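Local coordinates for protein putative branched-chain amino acid ABC transporter (Rhodospirillum rubrum ATCC 11170, PDB 3HUT) that probably binds branched-chain or related amino acids outside the membrane and delivers them to an ABC transporter, at residues A28-D33 and V264-T269; L153-A158 and Y199-Y204; K161-E164 and A169-V172. One frame throughout, in Å; residues are numbered along the deposited sequence.

Contact 1: residues A28-D33 and V264-T269; sequences ARLQLD and VSAYET
Leu30 and Tyr267 mark the closest approach of two helical segments, their CA atoms 7.7 Å apart. Residues 28-33 are part of helix 18-37 and residues 264-269 part of helix 258-271, elements separated by more than two hundred residues of chain. Each keeps its own backbone bonds, for example Leu32 N to Ala28 O and Glu268 N to Val264 O, so the backbones have little left to offer one another and side chains must make the join.

Leu30 does most of that work. Its CB points at the other helix, and with CG anti to the backbone N (chi1 -163°) the branch carries CD2 forward to Ala266 CB, 3.9 Å away. The same methyl lies 4.1 Å from Tyr267 N, a plain van der Waals approach to the helix backbone. Ala266 suits its place because a lone methyl, itself directed at the partner helix, lets the longer leucine come in close to the main chain. Tyr267 lends part of its surface to Leu30, while its ring meets those of Phe263 and Tyr271 on its own helix and its OH makes a weak hydrogen bond to Glu26 OE1. Leu30 also touches Phe263 and Leu270.

This is helix-helix packing on one flank of the parallel sheet. Through Ala28 and Leu32, helix 18-37 lies against strand 46-52, an outermost strand of that sheet, and Leu30 reaches from it to helix 258-271. Helix 277-296 touches both segments, with Tyr283 on Leu30 and Ala279 on Tyr267.

The chemistry across the contact is essentially van der Waals, a leucine methyl against an alanine methyl and the backbone beside it, with about 104 Å² buried in all. Such a touch depends on shape and exclusion of water rather than on direction.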
ATOM      1  N   ALA A  28      15.775  -0.708  -1.290  1.00  8.43           N
ATOM      2  CA  ALA A  28      16.326  -1.982  -1.751  1.00  8.66           C
ATOM      3  C   ALA A  28      17.723  -2.217  -1.193  1.00 10.59           C
ATOM      4  O   ALA A  28      18.032  -3.295  -0.680  1.00 10.75           O
ATOM      5  CB  ALA A  28      16.370  -2.013  -3.275  1.00  7.52           C
ATOM      6  N   ARG A  29      18.562  -1.196  -1.302  1.00 11.24           N
ATOM      7  CA  ARG A  29      19.938  -1.261  -0.827  1.00 12.50           C
ATOM      8  C   ARG A  29      20.014  -1.633   0.653  1.00 10.54           C
ATOM      9  O   ARG A  29      20.808  -2.485   1.047  1.00  8.99           O
ATOM     10  CB  ARG A  29      20.616   0.092  -1.077  1.00 16.27           C
ATOM     11  CG  ARG A  29      21.884   0.362  -0.278  1.00 23.22           C
ATOM     12  CD  ARG A  29      23.076  -0.446  -0.761  1.00 29.91           C
ATOM     13  NE  ARG A  29      24.321   0.064  -0.186  1.00 35.16           N
ATOM     14  CZ  ARG A  29      25.519  -0.478  -0.378  1.00 37.80           C
ATOM     15  NH1 ARG A  29      25.646  -1.560  -1.134  1.00 39.85           N
ATOM     16  NH2 ARG A  29      26.593   0.064   0.185  1.00 39.35           N
ATOM     17  N   LEU A  30      19.186  -0.992   1.470  1.00  9.80           N
ATOM     18  CA  LEU A  30      19.182  -1.259   2.906  1.00 10.55           C
ATOM     19  C   LEU A  30      18.832  -2.720   3.202  1.00 10.71           C
ATOM     20  O   LEU A  30      19.521  -3.394   3.964  1.00 10.61           O
ATOM     21  CB  LEU A  30      18.177  -0.339   3.598  1.00 13.73           C
ATOM     22  CG  LEU A  30      18.282  -0.174   5.115  1.00 15.66           C
ATOM     23  CD1 LEU A  30      19.642   0.397   5.477  1.00 16.96           C
ATOM     24  CD2 LEU A  30      17.186   0.764   5.597  1.00 17.02           C
ATOM     25  N   GLN A  31      17.753  -3.199   2.594  1.00  9.92           N
ATOM     26  CA  GLN A  31      17.295  -4.573   2.786  1.00  8.16           C
ATOM     27  C   GLN A  31      18.320  -5.597   2.285  1.00  8.64           C
ATOM     28  O   GLN A  31      18.671  -6.549   2.993  1.00  7.01           O
ATOM     29  CB  GLN A  31      15.967  -4.769   2.051  1.00  8.69           C
ATOM     30  CG  GLN A  31      15.215  -6.057   2.374  1.00  9.53           C
ATOM     31  CD  GLN A  31      14.653  -6.080   3.789  1.00 10.60           C
ATOM     32  OE1 GLN A  31      15.344  -6.456   4.742  1.00 10.82           O
ATOM     33  NE2 GLN A  31      13.393  -5.669   3.932  1.00  8.56           N
ATOM     34  N   LEU A  32      18.793  -5.404   1.057  1.00  6.91           N
ATOM     35  CA  LEU A  32      19.760  -6.320   0.467  1.00  9.17           C
ATOM     36  C   LEU A  32      21.029  -6.400   1.307  1.00  9.92           C
ATOM     37  O   LEU A  32      21.519  -7.490   1.608  1.00 10.71           O
ATOM     38  CB  LEU A  32      20.116  -5.876  -0.956  1.00  8.85           C
ATOM     39  CG  LEU A  32      21.010  -6.840  -1.737  1.00 10.71           C
ATOM     40  CD1 LEU A  32      20.259  -8.146  -1.977  1.00 12.40           C
ATOM     41  CD2 LEU A  32      21.417  -6.211  -3.053  1.00  9.78           C
ATOM     42  N   ASP A  33      21.563  -5.248   1.692  1.00 12.56           N
ATOM     43  CA  ASP A  33      22.775  -5.242   2.491  1.00 13.73           C
ATOM     44  C   ASP A  33      22.573  -6.019   3.787  1.00 15.12           C
ATOM     45  O   ASP A  33      23.438  -6.802   4.181  1.00 15.22           O
ATOM     46  CB  ASP A  33      23.224  -3.805   2.781  1.00 14.88           C
ATOM     47  CG  ASP A  33      23.843  -3.134   1.568  1.00 16.63           C
ATOM     48  OD1 ASP A  33      24.069  -3.821   0.545  1.00 15.88           O
ATOM     49  OD2 ASP A  33      24.111  -1.918   1.636  1.00 17.73           O
ATOM     50  N   VAL A 264      12.670   2.822   9.953  1.00  9.99           N
ATOM     51  CA  VAL A 264      12.548   4.272   9.898  1.00  9.95           C
ATOM     52  C   VAL A 264      13.855   4.931  10.325  1.00 10.71           C
ATOM     53  O   VAL A 264      14.344   5.844   9.655  1.00 10.11           O
ATOM     54  CB  VAL A 264      11.390   4.769  10.796  1.00  9.59           C
ATOM     55  CG1 VAL A 264      11.327   6.294  10.788  1.00  9.94           C
ATOM     56  CG2 VAL A 264      10.074   4.196  10.299  1.00  7.67           C
ATOM     57  N   SER A 265      14.421   4.453  11.432  1.00 11.60           N
ATOM     58  CA  SER A 265      15.682   4.976  11.963  1.00 11.55           C
ATOM     59  C   SER A 265      16.850   4.740  11.007  1.00 11.67           C
ATOM     60  O   SER A 265      17.608   5.664  10.691  1.00 10.93           O
ATOM     61  CB  SER A 265      15.988   4.325  13.317  1.00 11.77           C
ATOM     62  OG  SER A 265      17.245   4.744  13.824  1.00 13.55           O
ATOM     63  N   ALA A 266      16.997   3.501  10.551  1.00  9.24           N
ATOM     64  CA  ALA A 266      18.072   3.149   9.629  1.00  9.55           C
ATOM     65  C   ALA A 266      18.005   3.981   8.357  1.00  9.77           C
ATOM     66  O   ALA A 266      19.029   4.458   7.859  1.00 10.29           O
ATOM     67  CB  ALA A 266      17.997   1.670   9.272  1.00  9.68           C
ATOM     68  N   TYR A 267      16.791   4.146   7.840  1.00 10.25           N
ATOM     69  CA  TYR A 267      16.554   4.896   6.612  1.00 12.33           C
ATOM     70  C   TYR A 267      16.904   6.382   6.726  1.00 11.86           C
ATOM     71  O   TYR A 267      17.597   6.935   5.868  1.00 11.70           O
ATOM     72  CB  TYR A 267      15.087   4.761   6.202  1.00 12.53           C
ATOM     73  CG  TYR A 267      14.820   5.167   4.776  1.00 12.66           C
ATOM     74  CD1 TYR A 267      14.778   4.213   3.760  1.00 12.95           C
ATOM     75  CD2 TYR A 267      14.622   6.504   4.437  1.00 12.49           C
ATOM     76  CE1 TYR A 267      14.544   4.581   2.440  1.00 13.56           C
ATOM     77  CE2 TYR A 267      14.390   6.883   3.118  1.00 14.80           C
ATOM     78  CZ  TYR A 267      14.351   5.914   2.127  1.00 13.07           C
ATOM     79  OH  TYR A 267      14.106   6.274   0.824  1.00 18.18           O
ATOM     80  N   GLU A 268      16.407   7.025   7.778  1.00 12.49           N
ATOM     81  CA  GLU A 268      16.662   8.447   7.990  1.00 12.17           C
ATOM     82  C   GLU A 268      18.142   8.699   8.227  1.00 11.92           C
ATOM     83  O   GLU A 268      18.707   9.669   7.723  1.00 11.55           O
ATOM     84  CB  GLU A 268      15.844   8.964   9.178  1.00 12.16           C
ATOM     85  CG  GLU A 268      14.350   8.731   9.027  1.00 16.46           C
ATOM     86  CD  GLU A 268      13.532   9.390  10.127  1.00 19.92           C
ATOM     87  OE1 GLU A 268      13.903   9.256  11.314  1.00 21.79           O
ATOM     88  OE2 GLU A 268      12.511  10.034   9.801  1.00 21.72           O
ATOM     89  N   THR A 269      18.771   7.807   8.981  1.00 11.16           N
ATOM     90  CA  THR A 269      20.188   7.931   9.286  1.00 10.98           C
ATOM     91  C   THR A 269      21.042   7.840   8.025  1.00 12.43           C
ATOM     92  O   THR A 269      21.950   8.646   7.808  1.00 10.82           O
ATOM     93  CB  THR A 269      20.638   6.826  10.261  1.00  8.89           C
ATOM     94  OG1 THR A 269      20.036   7.052  11.540  1.00  7.95           O
ATOM     95  CG2 THR A 269      22.157   6.815  10.407  1.00  8.59           C
TER

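Contact 2: residues L153-A158 and Y199-Y204; sequences LSSAQA and YLAMAY
Ser155 and Ala156, on helix 150-165, meet Ala201, the last residue of strand 197-201, where Ala156 and Ala201 bring their CA atoms to 5.9 Å. Followed outward, Ser155 begins with a CB directed at the strand. Its OG then sits between the backbone N and the carbonyl carbon (chi1 65°), which places it 4.1 Å from Ala201 CB and still close to its own helix. There it hydrogen-bonds to Trp151 O, one turn back, and a water donates to the same OG at 2.8 Å. That water is also 2.8 Å from Tyr199 OH, so it bridges helix and strand where the two hydroxyls do not meet directly. Tyr199 OH has a further partner in Asn130 ND2, and its ring stacks on Phe159.

Beside the serine, Ala156 CB touches Ala201 CB at 4.1 Å, one methyl against another. Small residues fit here: they let the helix lie close over the strand, and serine can be buried because its hydroxyl is satisfied by main chain and water.

This is a helix lying over the parallel part of an alpha/beta sheet: strand 197-201 runs between strands 141-147 and 223-225, the helix belongs to the beta-alpha-beta unit that starts from strand 141-147, and helix 126-136 flanks the contact through Glu126, which touches both Ser155 and Tyr199.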
ATOM      1  N   LEU A 153     -14.166   5.207  -5.205  1.00  9.58           N
ATOM      2  CA  LEU A 153     -15.385   4.453  -5.474  1.00 10.96           C
ATOM      3  C   LEU A 153     -15.271   2.983  -5.083  1.00 10.05           C
ATOM      4  O   LEU A 153     -16.190   2.422  -4.490  1.00  9.23           O
ATOM      5  CB  LEU A 153     -15.761   4.564  -6.954  1.00 12.07           C
ATOM      6  CG  LEU A 153     -16.199   5.950  -7.439  1.00 11.27           C
ATOM      7  CD1 LEU A 153     -16.399   5.930  -8.955  1.00 13.42           C
ATOM      8  CD2 LEU A 153     -17.486   6.358  -6.741  1.00 11.83           C
ATOM      9  N   SER A 154     -14.142   2.359  -5.407  1.00  9.81           N
ATOM     10  CA  SER A 154     -13.947   0.952  -5.087  1.00  9.42           C
ATOM     11  C   SER A 154     -13.904   0.718  -3.577  1.00 10.28           C
ATOM     12  O   SER A 154     -14.496  -0.237  -3.079  1.00  9.87           O
ATOM     13  CB  SER A 154     -12.654   0.435  -5.722  1.00 10.44           C
ATOM     14  OG  SER A 154     -11.525   1.075  -5.157  1.00 11.55           O
ATOM     15  N   SER A 155     -13.214   1.590  -2.846  1.00  8.78           N
ATOM     16  CA  SER A 155     -13.126   1.424  -1.403  1.00  8.00           C
ATOM     17  C   SER A 155     -14.451   1.758  -0.718  1.00  8.31           C
ATOM     18  O   SER A 155     -14.836   1.104   0.247  1.00 10.43           O
ATOM     19  CB  SER A 155     -11.991   2.283  -0.832  1.00  8.46           C
ATOM     20  OG  SER A 155     -12.252   3.663  -0.986  1.00  9.88           O
ATOM     21  N   ALA A 156     -15.160   2.764  -1.222  1.00  8.68           N
ATOM     22  CA  ALA A 156     -16.441   3.144  -0.632  1.00  9.08           C
ATOM     23  C   ALA A 156     -17.477   2.042  -0.836  1.00  9.12           C
ATOM     24  O   ALA A 156     -18.257   1.739   0.063  1.00  9.07           O
ATOM     25  CB  ALA A 156     -16.941   4.458  -1.251  1.00  9.88           C
ATOM     26  N   GLN A 157     -17.483   1.447  -2.025  1.00  9.68           N
ATOM     27  CA  GLN A 157     -18.419   0.376  -2.344  1.00 11.21           C
ATOM     28  C   GLN A 157     -18.118  -0.846  -1.473  1.00  9.91           C
ATOM     29  O   GLN A 157     -19.028  -1.466  -0.930  1.00 10.73           O
ATOM     30  CB  GLN A 157     -18.310   0.024  -3.831  1.00 13.33           C
ATOM     31  CG  GLN A 157     -19.144  -1.163  -4.299  1.00 19.90           C
ATOM     32  CD  GLN A 157     -20.624  -1.012  -4.000  1.00 22.78           C
ATOM     33  OE1 GLN A 157     -21.176   0.088  -4.062  1.00 25.19           O
ATOM     34  NE2 GLN A 157     -21.277  -2.124  -3.687  1.00 24.18           N
ATOM     35  N   ALA A 158     -16.838  -1.178  -1.328  1.00  9.60           N
ATOM     36  CA  ALA A 158     -16.437  -2.322  -0.512  1.00  9.85           C
ATOM     37  C   ALA A 158     -16.785  -2.068   0.956  1.00 10.63           C
ATOM     38  O   ALA A 158     -17.193  -2.987   1.679  1.00  9.32           O
ATOM     39  CB  ALA A 158     -14.946  -2.579  -0.669  1.00 11.77           C
ATOM     40  N   TYR A 199     -17.825   8.103   7.621  1.00  8.26           N
ATOM     41  CA  TYR A 199     -16.658   7.442   7.058  1.00  8.41           C
ATOM     42  C   TYR A 199     -16.275   8.217   5.806  1.00  9.09           C
ATOM     43  O   TYR A 199     -17.098   8.384   4.906  1.00  7.18           O
ATOM     44  CB  TYR A 199     -16.950   5.990   6.668  1.00  8.89           C
ATOM     45  CG  TYR A 199     -15.735   5.326   6.056  1.00  7.39           C
ATOM     46  CD1 TYR A 199     -14.620   5.022   6.842  1.00  8.66           C
ATOM     47  CD2 TYR A 199     -15.662   5.075   4.683  1.00  7.21           C
ATOM     48  CE1 TYR A 199     -13.456   4.489   6.279  1.00  6.97           C
ATOM     49  CE2 TYR A 199     -14.496   4.538   4.108  1.00  7.94           C
ATOM     50  CZ  TYR A 199     -13.401   4.251   4.916  1.00  9.05           C
ATOM     51  OH  TYR A 199     -12.241   3.735   4.370  1.00  9.97           O
ATOM     52  N   LEU A 200     -15.035   8.692   5.750  1.00  8.13           N
ATOM     53  CA  LEU A 200     -14.576   9.465   4.602  1.00  8.02           C
ATOM     54  C   LEU A 200     -13.666   8.691   3.654  1.00  7.72           C
ATOM     55  O   LEU A 200     -12.552   8.315   4.019  1.00  7.99           O
ATOM     56  CB  LEU A 200     -13.830  10.720   5.075  1.00  7.58           C
ATOM     57  CG  LEU A 200     -14.613  11.703   5.957  1.00  9.51           C
ATOM     58  CD1 LEU A 200     -13.717  12.877   6.355  1.00  6.97           C
ATOM     59  CD2 LEU A 200     -15.846  12.190   5.195  1.00  8.47           C
ATOM     60  N   ALA A 201     -14.142   8.455   2.438  1.00  7.00           N
ATOM     61  CA  ALA A 201     -13.335   7.776   1.438  1.00  7.27           C
ATOM     62  C   ALA A 201     -12.767   8.898   0.586  1.00  8.88           C
ATOM     63  O   ALA A 201     -13.210   9.117  -0.546  1.00  7.78           O
ATOM     64  CB  ALA A 201     -14.205   6.849   0.590  1.00  8.10           C
HETATM   65  N   MSE A 202     -11.818   9.640   1.151  1.00  8.98           N
HETATM   66  CA  MSE A 202     -11.203  10.736   0.421  1.00 11.82           C
HETATM   67  C   MSE A 202      -9.809  11.051   0.959  1.00 11.03           C
HETATM   68  O   MSE A 202      -9.382  10.502   1.983  1.00 10.55           O
HETATM   69  CB  MSE A 202     -12.083  11.992   0.471  1.00 16.10           C
HETATM   70  CG  MSE A 202     -12.192  12.692   1.813  1.00 20.38           C
HETATM   71 SE   MSE A 202     -13.407  14.225   1.735  1.00 33.63          SE
HETATM   72  CE  MSE A 202     -15.025  13.270   2.041  1.00 23.74           C
ATOM     73  N   ALA A 203      -9.103  11.934   0.256  1.00  9.70           N
ATOM     74  CA  ALA A 203      -7.743  12.302   0.622  1.00  8.13           C
ATOM     75  C   ALA A 203      -7.696  13.519   1.536  1.00  7.60           C
ATOM     76  O   ALA A 203      -8.653  14.288   1.619  1.00  8.17           O
ATOM     77  CB  ALA A 203      -6.915  12.549  -0.643  1.00  9.71           C
ATOM     78  N   TYR A 204      -6.560  13.696   2.199  1.00  6.68           N
ATOM     79  CA  TYR A 204      -6.384  14.787   3.146  1.00  7.09           C
ATOM     80  C   TYR A 204      -6.657  16.194   2.627  1.00  7.42           C
ATOM     81  O   TYR A 204      -7.230  17.011   3.352  1.00  7.56           O
ATOM     82  CB  TYR A 204      -4.978  14.727   3.762  1.00  7.76           C
ATOM     83  CG  TYR A 204      -3.844  14.928   2.779  1.00  8.62           C
ATOM     84  CD1 TYR A 204      -3.436  16.207   2.405  1.00 10.09           C
ATOM     85  CD2 TYR A 204      -3.170  13.836   2.235  1.00  8.49           C
ATOM     86  CE1 TYR A 204      -2.378  16.394   1.510  1.00 12.43           C
ATOM     87  CE2 TYR A 204      -2.115  14.007   1.345  1.00 11.40           C
ATOM     88  CZ  TYR A 204      -1.723  15.288   0.987  1.00 11.74           C
ATOM     89  OH  TYR A 204      -0.675  15.460   0.112  1.00 12.80           O
TER
HETATM   90  O   HOH W   1     -11.747   4.377   1.718  1.00 13.21           O

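Contact 3: residues K161-E164 and A169-V172; sequences KAFE and AVVV
Phe163 and Glu164, near the end of helix 150-165, pack on Ala169 and Val170 at the start of strand 169-176. They close the second half of a beta-alpha-beta unit formed by strand 141-147, the helix and strand 169-176, whose two strands run parallel. The turn between helix and strand is short, and Glu164 and Ala169 bring their CA atoms to 5.7 Å.

One kind of interaction sets a ring edge against main chain. The CB of Phe163 points at the strand, and a chi1 of -163° turns the ring away from its own backbone N, beside the carbonyl carbon, and across to Ala169. CE2 lies 3.5 Å from Ala169 O, with that oxygen in the plane of the ring, where the slightly positive aromatic hydrogens are directed; Ala169 N is equally near to CE2.

The apolar contact is between Phe163 and Val170, whose CG2 approaches the ring obliquely, 4.3 Å from CD2. A large flat residue suits this place, since it spans the gap to the strand and also reaches Val142 on strand 141-147 and Ala131 and Ile135 on helix 126-136. Val170, beta-branched as strand residues often are, touches Val144 as well.

Van der Waals contact between unlike groups comes from Glu164. Its chain is extended beyond CG and crosses that of Val170 at about a right angle, so the carboxylate passes the valine, with OE2 4.0 Å from CG2. Glutamate suits this exposed position, where its methylenes can reach past an apolar neighbour and its charged end can meet solvent.

The polar part runs through water. One water joins the two segments, accepting from Val170 N at 2.9 Å and donating to Glu164 OE2 at a short 2.5 Å.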
ATOM      1  N   LYS A 161     -20.698  -2.329   1.374  1.00  8.35           N
ATOM      2  CA  LYS A 161     -21.094  -3.730   1.305  1.00 11.36           C
ATOM      3  C   LYS A 161     -20.741  -4.475   2.592  1.00 10.60           C
ATOM      4  O   LYS A 161     -21.555  -5.229   3.122  1.00 11.29           O
ATOM      5  CB  LYS A 161     -20.418  -4.409   0.111  1.00 12.05           C
ATOM      6  CG  LYS A 161     -20.934  -5.808  -0.173  1.00 18.30           C
ATOM      7  CD  LYS A 161     -20.284  -6.400  -1.413  1.00 22.40           C
ATOM      8  CE  LYS A 161     -20.846  -7.780  -1.718  1.00 25.81           C
ATOM      9  NZ  LYS A 161     -20.244  -8.372  -2.943  1.00 29.22           N
ATOM     10  N   ALA A 162     -19.529  -4.258   3.094  1.00  9.87           N
ATOM     11  CA  ALA A 162     -19.079  -4.922   4.317  1.00  9.53           C
ATOM     12  C   ALA A 162     -19.880  -4.483   5.538  1.00 10.15           C
ATOM     13  O   ALA A 162     -20.199  -5.294   6.413  1.00 10.23           O
ATOM     14  CB  ALA A 162     -17.598  -4.645   4.547  1.00  8.77           C
ATOM     15  N   PHE A 163     -20.198  -3.196   5.599  1.00  8.14           N
ATOM     16  CA  PHE A 163     -20.950  -2.654   6.724  1.00  8.26           C
ATOM     17  C   PHE A 163     -22.361  -3.251   6.767  1.00 10.10           C
ATOM     18  O   PHE A 163     -22.818  -3.712   7.813  1.00 10.49           O
ATOM     19  CB  PHE A 163     -21.019  -1.128   6.604  1.00  8.43           C
ATOM     20  CG  PHE A 163     -21.404  -0.427   7.877  1.00 10.06           C
ATOM     21  CD1 PHE A 163     -20.557  -0.441   8.982  1.00 10.22           C
ATOM     22  CD2 PHE A 163     -22.599   0.282   7.957  1.00  9.75           C
ATOM     23  CE1 PHE A 163     -20.896   0.245  10.152  1.00  9.80           C
ATOM     24  CE2 PHE A 163     -22.947   0.971   9.121  1.00 10.73           C
ATOM     25  CZ  PHE A 163     -22.091   0.951  10.219  1.00 11.19           C
ATOM     26  N   GLU A 164     -23.042  -3.247   5.627  1.00 10.58           N
ATOM     27  CA  GLU A 164     -24.397  -3.785   5.543  1.00 12.08           C
ATOM     28  C   GLU A 164     -24.407  -5.298   5.775  1.00 12.93           C
ATOM     29  O   GLU A 164     -25.377  -5.849   6.294  1.00 12.61           O
ATOM     30  CB  GLU A 164     -25.011  -3.439   4.177  1.00 11.94           C
ATOM     31  CG  GLU A 164     -25.049  -1.936   3.890  1.00 13.47           C
ATOM     32  CD  GLU A 164     -25.602  -1.594   2.512  1.00 14.76           C
ATOM     33  OE1 GLU A 164     -25.442  -2.411   1.582  1.00 14.23           O
ATOM     34  OE2 GLU A 164     -26.181  -0.496   2.356  1.00 15.35           O
ATOM     35  N   ALA A 169     -26.293   0.130   8.652  1.00 14.42           N
ATOM     36  CA  ALA A 169     -27.017   0.843   7.611  1.00 13.69           C
ATOM     37  C   ALA A 169     -26.269   2.104   7.194  1.00 13.08           C
ATOM     38  O   ALA A 169     -25.681   2.797   8.023  1.00 10.73           O
ATOM     39  CB  ALA A 169     -28.421   1.206   8.097  1.00 13.61           C
ATOM     40  N   VAL A 170     -26.292   2.380   5.896  1.00 14.45           N
ATOM     41  CA  VAL A 170     -25.661   3.569   5.342  1.00 14.70           C
ATOM     42  C   VAL A 170     -26.814   4.526   5.059  1.00 14.40           C
ATOM     43  O   VAL A 170     -27.427   4.470   3.994  1.00 15.24           O
ATOM     44  CB  VAL A 170     -24.923   3.253   4.025  1.00 14.80           C
ATOM     45  CG1 VAL A 170     -24.248   4.512   3.499  1.00 13.45           C
ATOM     46  CG2 VAL A 170     -23.899   2.151   4.254  1.00 15.53           C
ATOM     47  N   VAL A 171     -27.108   5.392   6.021  1.00 13.38           N
ATOM     48  CA  VAL A 171     -28.216   6.334   5.900  1.00 14.92           C
ATOM     49  C   VAL A 171     -27.928   7.567   5.042  1.00 15.71           C
ATOM     50  O   VAL A 171     -28.845   8.292   4.657  1.00 13.14           O
ATOM     51  CB  VAL A 171     -28.693   6.775   7.294  1.00 13.98           C
ATOM     52  CG1 VAL A 171     -29.170   5.563   8.070  1.00 13.68           C
ATOM     53  CG2 VAL A 171     -27.562   7.470   8.040  1.00 13.61           C
ATOM     54  N   VAL A 172     -26.651   7.799   4.758  1.00 15.48           N
ATOM     55  CA  VAL A 172     -26.226   8.913   3.918  1.00 16.56           C
ATOM     56  C   VAL A 172     -25.068   8.415   3.070  1.00 16.79           C
ATOM     57  O   VAL A 172     -24.119   7.825   3.588  1.00 16.43           O
ATOM     58  CB  VAL A 172     -25.757  10.135   4.751  1.00 17.33           C
ATOM     59  CG1 VAL A 172     -24.885  11.052   3.903  1.00 17.50           C
ATOM     60  CG2 VAL A 172     -26.961  10.915   5.250  1.00 18.58           C
TER
HETATM   61  O   HOH W   2     -27.631   0.551   4.130  1.00 11.71           O

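Contacts 2 and 3 work on successive parts of helix 150-165 and fasten it to two strands of one mixed sheet, their centres about 13 Å apart. Contact 1 joins two helices on the opposite side of the chain's centre, about 32 Å from contact 2 between centres, and shares no element with them. Chemistry follows place. Contact 2 is the buried one and uses small side chains with a bridging water; contact 3, partly buried at the outer end of the helix, sets an aromatic edge beside an exposed, water-linked carboxylate. Contact 1, also partly buried, rests mainly on aliphatic packing.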